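PDB 3GCG: L0028 (Mitochondria associated protein) from Escherichia coli, which probably acts as a type III secreted effector that switches on host Rho-family GTPases by nucleotide exchange, as other members of its family do. Local coordinates for residues L104-D115 against R127-V138. Sequence-based numbering, arbitrary orientation.
Sequences LQSNKYFNQKVD and RFNTQTKMIEQV
The axes of the helical segments 108-115 and 127-138 come within 9.9 Å at an angle of 124°; V114 CA and Q131 CA are 5.9 Å apart. F110 is a knob in a hole formed by Q131, M134, I135 and V138. Its CG is anti to the backbone N (chi1 175°). F110 CE2 lies 3.6 Å from I135 CG1. V138 CG2 meets the ring at its edge, 3.7 Å from F110 CE1. L104 CB, just before the turn, covers one face of the same ring, while L104 CD1 reaches V138 CB. L23 of helix 20-32 also packs on L104 and V138. Further along, M134 passes its sulfur beside V114.

Q131 is the knob in return, held among Q105, F110, N111 and V114. Q131 NE2 donates to a lone pair of N111 OD1 at 2.9 Å, with an N-H...O angle of 147°. N111 ND2 donates to Q105 O (3.0 Å) and N107 O. Q131 OE1 takes a bond from a water that accepts from Q105 NE2. V114 CG1 lies over one face of the R127 guanidinium, 3.7 Å from R127 NE. A salt bridge between D115 and R127 is modelled but doubtful, because the atoms are too close.

The N111 amide thus ties the turn 105-107 to helix 124-146 using both its ends. Q105 OE1 bonds to a basic side chain of the bound partner protein, so the network reaches the interface with that protein at Q105 and is consistent with a role in shaping it.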
ATOM      1  N   LEU B 104       4.241  12.739  -1.875  1.00 14.72           N
ATOM      2  CA  LEU B 104       4.442  13.396  -3.171  1.00 15.85           C
ATOM      3  C   LEU B 104       3.244  13.244  -4.107  1.00 18.11           C
ATOM      4  O   LEU B 104       2.881  14.178  -4.828  1.00 17.16           O
ATOM      5  CB  LEU B 104       5.688  12.839  -3.867  1.00 16.06           C
ATOM      6  CG  LEU B 104       7.042  13.034  -3.174  1.00 15.82           C
ATOM      7  CD1 LEU B 104       8.134  12.241  -3.904  1.00 11.46           C
ATOM      8  CD2 LEU B 104       7.373  14.528  -3.128  1.00 15.13           C
ATOM      9  N   GLN B 105       2.620  12.070  -4.078  1.00 18.63           N
ATOM     10  CA  GLN B 105       1.483  11.776  -4.941  1.00 18.15           C
ATOM     11  C   GLN B 105       0.386  12.839  -4.923  1.00 18.83           C
ATOM     12  O   GLN B 105      -0.236  13.106  -5.957  1.00 16.43           O
ATOM     13  CB  GLN B 105       0.909  10.402  -4.571  1.00 19.35           C
ATOM     14  CG  GLN B 105      -0.183   9.873  -5.496  1.00 19.89           C
ATOM     15  CD  GLN B 105      -1.534  10.497  -5.222  1.00 20.24           C
ATOM     16  OE1 GLN B 105      -1.915  10.691  -4.066  1.00 22.03           O
ATOM     17  NE2 GLN B 105      -2.273  10.804  -6.279  1.00 20.72           N
ATOM     18  N   SER B 106       0.145  13.445  -3.762  1.00 17.84           N
ATOM     19  CA  SER B 106      -0.892  14.466  -3.657  1.00 19.16           C
ATOM     20  C   SER B 106      -0.348  15.863  -3.334  1.00 18.66           C
ATOM     21  O   SER B 106      -1.070  16.724  -2.827  1.00 18.58           O
ATOM     22  CB  SER B 106      -1.937  14.054  -2.611  1.00 19.57           C
ATOM     23  OG  SER B 106      -1.354  13.813  -1.343  1.00 19.30           O
ATOM     24  N   ASN B 107       0.925  16.079  -3.641  1.00 18.29           N
ATOM     25  CA  ASN B 107       1.578  17.362  -3.399  1.00 19.32           C
ATOM     26  C   ASN B 107       1.482  18.246  -4.651  1.00 18.91           C
ATOM     27  O   ASN B 107       1.785  17.802  -5.755  1.00 19.17           O
ATOM     28  CB  ASN B 107       3.039  17.109  -3.009  1.00 18.80           C
ATOM     29  CG  ASN B 107       3.820  18.388  -2.789  1.00 19.97           C
ATOM     30  OD1 ASN B 107       4.435  18.926  -3.715  1.00 20.04           O
ATOM     31  ND2 ASN B 107       3.798  18.888  -1.556  1.00 15.37           N
ATOM     32  N   LYS B 108       1.052  19.492  -4.465  1.00 22.31           N
ATOM     33  CA  LYS B 108       0.883  20.453  -5.566  1.00 23.65           C
ATOM     34  C   LYS B 108       2.166  20.743  -6.331  1.00 23.14           C
ATOM     35  O   LYS B 108       2.229  20.578  -7.553  1.00 24.97           O
ATOM     36  CB  LYS B 108       0.355  21.788  -5.037  1.00 26.01           C
ATOM     37  CG  LYS B 108      -0.897  21.715  -4.204  1.00 31.87           C
ATOM     38  CD  LYS B 108      -1.198  23.082  -3.598  1.00 33.84           C
ATOM     39  CE  LYS B 108      -2.295  22.995  -2.550  1.00 37.03           C
ATOM     40  NZ  LYS B 108      -2.553  24.315  -1.902  1.00 41.09           N
ATOM     41  N   TYR B 109       3.179  21.202  -5.604  1.00 20.81           N
ATOM     42  CA  TYR B 109       4.467  21.540  -6.197  1.00 19.86           C
ATOM     43  C   TYR B 109       5.015  20.382  -7.027  1.00 19.00           C
ATOM     44  O   TYR B 109       5.432  20.563  -8.173  1.00 17.03           O
ATOM     45  CB  TYR B 109       5.452  21.929  -5.085  1.00 20.68           C
ATOM     46  CG  TYR B 109       6.862  22.224  -5.556  1.00 20.35           C
ATOM     47  CD1 TYR B 109       7.100  23.090  -6.622  1.00 20.14           C
ATOM     48  CD2 TYR B 109       7.962  21.659  -4.906  1.00 21.95           C
ATOM     49  CE1 TYR B 109       8.407  23.390  -7.036  1.00 21.34           C
ATOM     50  CE2 TYR B 109       9.269  21.950  -5.305  1.00 21.05           C
ATOM     51  CZ  TYR B 109       9.482  22.814  -6.370  1.00 22.07           C
ATOM     52  OH  TYR B 109      10.764  23.087  -6.770  1.00 23.68           O
ATOM     53  N   PHE B 110       5.012  19.189  -6.442  1.00 18.60           N
ATOM     54  CA  PHE B 110       5.494  18.000  -7.129  1.00 19.14           C
ATOM     55  C   PHE B 110       4.698  17.685  -8.395  1.00 20.57           C
ATOM     56  O   PHE B 110       5.270  17.384  -9.442  1.00 21.92           O
ATOM     57  CB  PHE B 110       5.418  16.785  -6.213  1.00 16.83           C
ATOM     58  CG  PHE B 110       5.785  15.500  -6.904  1.00 17.36           C
ATOM     59  CD1 PHE B 110       7.121  15.186  -7.147  1.00 13.67           C
ATOM     60  CD2 PHE B 110       4.791  14.622  -7.346  1.00 10.72           C
ATOM     61  CE1 PHE B 110       7.461  14.017  -7.822  1.00 15.55           C
ATOM     62  CE2 PHE B 110       5.120  13.456  -8.016  1.00 13.48           C
ATOM     63  CZ  PHE B 110       6.458  13.150  -8.258  1.00 14.78           C
ATOM     64  N   ASN B 111       3.375  17.741  -8.301  1.00 21.19           N
ATOM     65  CA  ASN B 111       2.542  17.431  -9.460  1.00 21.53           C
ATOM     66  C   ASN B 111       2.621  18.468 -10.571  1.00 22.24           C
ATOM     67  O   ASN B 111       2.393  18.149 -11.743  1.00 19.59           O
ATOM     68  CB  ASN B 111       1.097  17.196  -9.015  1.00 19.79           C
ATOM     69  CG  ASN B 111       0.885  15.778  -8.495  1.00 22.34           C
ATOM     70  OD1 ASN B 111       0.976  14.813  -9.251  1.00 21.89           O
ATOM     71  ND2 ASN B 111       0.621  15.649  -7.203  1.00 21.46           N
ATOM     72  N   GLN B 112       2.957  19.705 -10.206  1.00 24.06           N
ATOM     73  CA  GLN B 112       3.117  20.771 -11.189  1.00 25.71           C
ATOM     74  C   GLN B 112       4.316  20.348 -12.044  1.00 26.89           C
ATOM     75  O   GLN B 112       4.325  20.535 -13.264  1.00 28.72           O
ATOM     76  CB  GLN B 112       3.379  22.105 -10.472  1.00 29.51           C
ATOM     77  CG  GLN B 112       3.730  23.303 -11.363  1.00 32.00           C
ATOM     78  CD  GLN B 112       2.777  23.503 -12.538  1.00 32.73           C
ATOM     79  OE1 GLN B 112       1.607  23.134 -12.483  1.00 32.35           O
ATOM     80  NE2 GLN B 112       3.282  24.110 -13.604  1.00 33.93           N
ATOM     81  N   LYS B 113       5.312  19.746 -11.397  1.00 26.38           N
ATOM     82  CA  LYS B 113       6.503  19.264 -12.094  1.00 24.42           C
ATOM     83  C   LYS B 113       6.152  18.039 -12.944  1.00 23.50           C
ATOM     84  O   LYS B 113       6.722  17.827 -14.016  1.00 21.98           O
ATOM     85  CB  LYS B 113       7.602  18.895 -11.088  1.00 25.35           C
ATOM     86  CG  LYS B 113       8.189  20.077 -10.326  1.00 25.93           C
ATOM     87  CD  LYS B 113       9.012  20.986 -11.224  1.00 23.86           C
ATOM     88  CE  LYS B 113       9.567  22.162 -10.443  1.00 26.82           C
ATOM     89  NZ  LYS B 113      10.401  23.049 -11.293  1.00 29.92           N
ATOM     90  N   VAL B 114       5.222  17.224 -12.461  1.00 24.11           N
ATOM     91  CA  VAL B 114       4.790  16.042 -13.211  1.00 25.91           C
ATOM     92  C   VAL B 114       4.167  16.508 -14.530  1.00 27.96           C
ATOM     93  O   VAL B 114       4.471  15.979 -15.603  1.00 26.96           O
ATOM     94  CB  VAL B 114       3.737  15.222 -12.424  1.00 23.64           C
ATOM     95  CG1 VAL B 114       3.123  14.165 -13.316  1.00 21.64           C
ATOM     96  CG2 VAL B 114       4.384  14.576 -11.214  1.00 24.78           C
ATOM     97  N   ASP B 115       3.286  17.499 -14.439  1.00 30.16           N
ATOM     98  CA  ASP B 115       2.648  18.041 -15.625  1.00 32.34           C
ATOM     99  C   ASP B 115       3.715  18.554 -16.581  1.00 33.28           C
ATOM    100  O   ASP B 115       3.842  18.067 -17.706  1.00 34.82           O
ATOM    101  CB  ASP B 115       1.702  19.177 -15.248  1.00 32.40           C
ATOM    102  CG  ASP B 115       0.581  18.715 -14.349  1.00 36.15           C
ATOM    103  OD1 ASP B 115       0.091  17.593 -14.572  1.00 33.50           O
ATOM    104  OD2 ASP B 115       0.180  19.471 -13.435  1.00 38.28           O
ATOM    105  N   ARG B 127       0.500   9.763 -18.163  1.00 25.20           N
ATOM    106  CA  ARG B 127       0.738  10.774 -17.142  1.00 26.06           C
ATOM    107  C   ARG B 127       0.937  10.092 -15.788  1.00 24.13           C
ATOM    108  O   ARG B 127       1.852  10.426 -15.041  1.00 24.50           O
ATOM    109  CB  ARG B 127      -0.445  11.742 -17.057  1.00 29.00           C
ATOM    110  CG  ARG B 127      -0.888  12.022 -15.619  1.00 36.13           C
ATOM    111  CD  ARG B 127      -0.644  13.458 -15.183  1.00 38.77           C
ATOM    112  NE  ARG B 127      -0.457  13.550 -13.733  1.00 42.36           N
ATOM    113  CZ  ARG B 127      -0.512  14.684 -13.043  1.00 42.33           C
ATOM    114  NH1 ARG B 127      -0.759  15.819 -13.667  1.00 42.57           N
ATOM    115  NH2 ARG B 127      -0.295  14.690 -11.737  1.00 42.03           N
ATOM    116  N   PHE B 128       0.071   9.132 -15.484  1.00 22.13           N
ATOM    117  CA  PHE B 128       0.141   8.405 -14.223  1.00 21.78           C
ATOM    118  C   PHE B 128       1.464   7.651 -14.079  1.00 21.30           C
ATOM    119  O   PHE B 128       2.106   7.715 -13.039  1.00 20.64           O
ATOM    120  CB  PHE B 128      -1.029   7.420 -14.110  1.00 18.34           C
ATOM    121  CG  PHE B 128      -1.157   6.777 -12.756  1.00 17.05           C
ATOM    122  CD1 PHE B 128      -1.987   7.334 -11.779  1.00 15.04           C
ATOM    123  CD2 PHE B 128      -0.465   5.604 -12.460  1.00 14.16           C
ATOM    124  CE1 PHE B 128      -2.128   6.725 -10.522  1.00 14.96           C
ATOM    125  CE2 PHE B 128      -0.597   4.984 -11.201  1.00 15.91           C
ATOM    126  CZ  PHE B 128      -1.431   5.543 -10.234  1.00 12.90           C
ATOM    127  N   ASN B 129       1.866   6.930 -15.117  1.00 23.26           N
ATOM    128  CA  ASN B 129       3.122   6.192 -15.045  1.00 24.35           C
ATOM    129  C   ASN B 129       4.292   7.153 -14.853  1.00 22.51           C
ATOM    130  O   ASN B 129       5.215   6.880 -14.093  1.00 22.79           O
ATOM    131  CB  ASN B 129       3.312   5.338 -16.298  1.00 23.23           C
ATOM    132  CG  ASN B 129       2.307   4.208 -16.373  1.00 27.87           C
ATOM    133  OD1 ASN B 129       1.629   3.901 -15.384  1.00 28.34           O
ATOM    134  ND2 ASN B 129       2.206   3.576 -17.537  1.00 27.27           N
ATOM    135  N   THR B 130       4.236   8.286 -15.536  1.00 24.06           N
ATOM    136  CA  THR B 130       5.270   9.302 -15.414  1.00 23.25           C
ATOM    137  C   THR B 130       5.279   9.765 -13.963  1.00 23.67           C
ATOM    138  O   THR B 130       6.343   9.949 -13.370  1.00 23.16           O
ATOM    139  CB  THR B 130       4.979  10.497 -16.371  1.00 25.36           C
ATOM    140  OG1 THR B 130       5.251  10.092 -17.722  1.00 26.49           O
ATOM    141  CG2 THR B 130       5.836  11.715 -16.022  1.00 23.12           C
ATOM    142  N   GLN B 131       4.092   9.930 -13.380  1.00 21.29           N
ATOM    143  CA  GLN B 131       4.006  10.357 -11.990  1.00 20.49           C
ATOM    144  C   GLN B 131       4.675   9.357 -11.054  1.00 19.55           C
ATOM    145  O   GLN B 131       5.448   9.742 -10.169  1.00 15.65           O
ATOM    146  CB  GLN B 131       2.551  10.533 -11.547  1.00 20.04           C
ATOM    147  CG  GLN B 131       2.421  10.836 -10.051  1.00 18.57           C
ATOM    148  CD  GLN B 131       0.994  10.772  -9.539  1.00 19.35           C
ATOM    149  OE1 GLN B 131       0.382   9.705  -9.506  1.00 17.90           O
ATOM    150  NE2 GLN B 131       0.456  11.920  -9.132  1.00 16.91           N
ATOM    151  N   THR B 132       4.374   8.074 -11.245  1.00 20.68           N
ATOM    152  CA  THR B 132       4.941   7.039 -10.388  1.00 21.88           C
ATOM    153  C   THR B 132       6.451   6.962 -10.552  1.00 22.03           C
ATOM    154  O   THR B 132       7.171   6.754  -9.581  1.00 22.85           O
ATOM    155  CB  THR B 132       4.340   5.659 -10.681  1.00 21.84           C
ATOM    156  OG1 THR B 132       4.906   5.139 -11.884  1.00 30.37           O
ATOM    157  CG2 THR B 132       2.853   5.761 -10.856  1.00 18.42           C
ATOM    158  N   LYS B 133       6.934   7.127 -11.779  1.00 23.01           N
ATOM    159  CA  LYS B 133       8.371   7.079 -12.010  1.00 23.61           C
ATOM    160  C   LYS B 133       9.063   8.242 -11.311  1.00 22.03           C
ATOM    161  O   LYS B 133      10.117   8.074 -10.711  1.00 19.98           O
ATOM    162  CB  LYS B 133       8.682   7.119 -13.504  1.00 26.97           C
ATOM    163  CG  LYS B 133       8.431   5.795 -14.216  1.00 32.82           C
ATOM    164  CD  LYS B 133       9.145   5.763 -15.556  1.00 36.80           C
ATOM    165  CE  LYS B 133       9.098   4.374 -16.181  1.00 40.71           C
ATOM    166  NZ  LYS B 133      10.093   4.234 -17.292  1.00 42.26           N
ATOM    167  N   MET B 134       8.461   9.423 -11.395  1.00 21.50           N
ATOM    168  CA  MET B 134       9.024  10.604 -10.756  1.00 21.19           C
ATOM    169  C   MET B 134       8.914  10.482  -9.239  1.00 20.01           C
ATOM    170  O   MET B 134       9.764  10.982  -8.517  1.00 19.39           O
ATOM    171  CB  MET B 134       8.317  11.868 -11.255  1.00 21.59           C
ATOM    172  CG  MET B 134       8.790  12.318 -12.641  1.00 22.07           C
ATOM    173  SD  MET B 134       7.825  13.676 -13.363  1.00 24.13           S
ATOM    174  CE  MET B 134       8.455  15.113 -12.411  1.00 20.02           C
ATOM    175  N   ILE B 135       7.871   9.811  -8.757  1.00 20.73           N
ATOM    176  CA  ILE B 135       7.706   9.625  -7.316  1.00 20.76           C
ATOM    177  C   ILE B 135       8.851   8.763  -6.782  1.00 20.99           C
ATOM    178  O   ILE B 135       9.385   9.024  -5.702  1.00 22.50           O
ATOM    179  CB  ILE B 135       6.341   8.948  -6.962  1.00 17.87           C
ATOM    180  CG1 ILE B 135       5.215   9.976  -7.048  1.00 15.50           C
ATOM    181  CG2 ILE B 135       6.392   8.343  -5.562  1.00 14.01           C
ATOM    182  CD1 ILE B 135       3.856   9.421  -6.698  1.00 15.78           C
ATOM    183  N   GLU B 136       9.228   7.739  -7.537  1.00 19.79           N
ATOM    184  CA  GLU B 136      10.320   6.876  -7.107  1.00 21.91           C
ATOM    185  C   GLU B 136      11.618   7.690  -7.023  1.00 23.40           C
ATOM    186  O   GLU B 136      12.311   7.671  -6.006  1.00 22.71           O
ATOM    187  CB  GLU B 136      10.498   5.714  -8.089  1.00 22.58           C
ATOM    188  CG  GLU B 136      11.654   4.786  -7.741  1.00 27.67           C
ATOM    189  CD  GLU B 136      11.417   3.968  -6.475  1.00 29.87           C
ATOM    190  OE1 GLU B 136      12.415   3.604  -5.812  1.00 29.97           O
ATOM    191  OE2 GLU B 136      10.243   3.673  -6.150  1.00 31.78           O
ATOM    192  N   GLN B 137      11.927   8.417  -8.095  1.00 23.86           N
ATOM    193  CA  GLN B 137      13.139   9.230  -8.159  1.00 25.72           C
ATOM    194  C   GLN B 137      13.266  10.307  -7.091  1.00 23.47           C
ATOM    195  O   GLN B 137      14.309  10.431  -6.458  1.00 23.92           O
ATOM    196  CB  GLN B 137      13.261   9.909  -9.526  1.00 29.95           C
ATOM    197  CG  GLN B 137      13.306   8.960 -10.709  1.00 38.76           C
ATOM    198  CD  GLN B 137      13.726   9.650 -12.000  1.00 42.72           C
ATOM    199  OE1 GLN B 137      13.261  10.748 -12.314  1.00 45.21           O
ATOM    200  NE2 GLN B 137      14.603   8.998 -12.761  1.00 45.71           N
ATOM    201  N   VAL B 138      12.211  11.090  -6.902  1.00 21.83           N
ATOM    202  CA  VAL B 138      12.233  12.183  -5.932  1.00 21.38           C
ATOM    203  C   VAL B 138      12.219  11.759  -4.455  1.00 20.20           C
ATOM    204  O   VAL B 138      12.850  12.406  -3.613  1.00 16.39           O
ATOM    205  CB  VAL B 138      11.073  13.170  -6.209  1.00 20.48           C
ATOM    206  CG1 VAL B 138      11.188  14.384  -5.316  1.00 20.85           C
ATOM    207  CG2 VAL B 138      11.109  13.603  -7.666  1.00 21.47           C
TER
HETATM  208  O   HOH W   1      -2.298  10.219  -9.288  1.00 31.08           O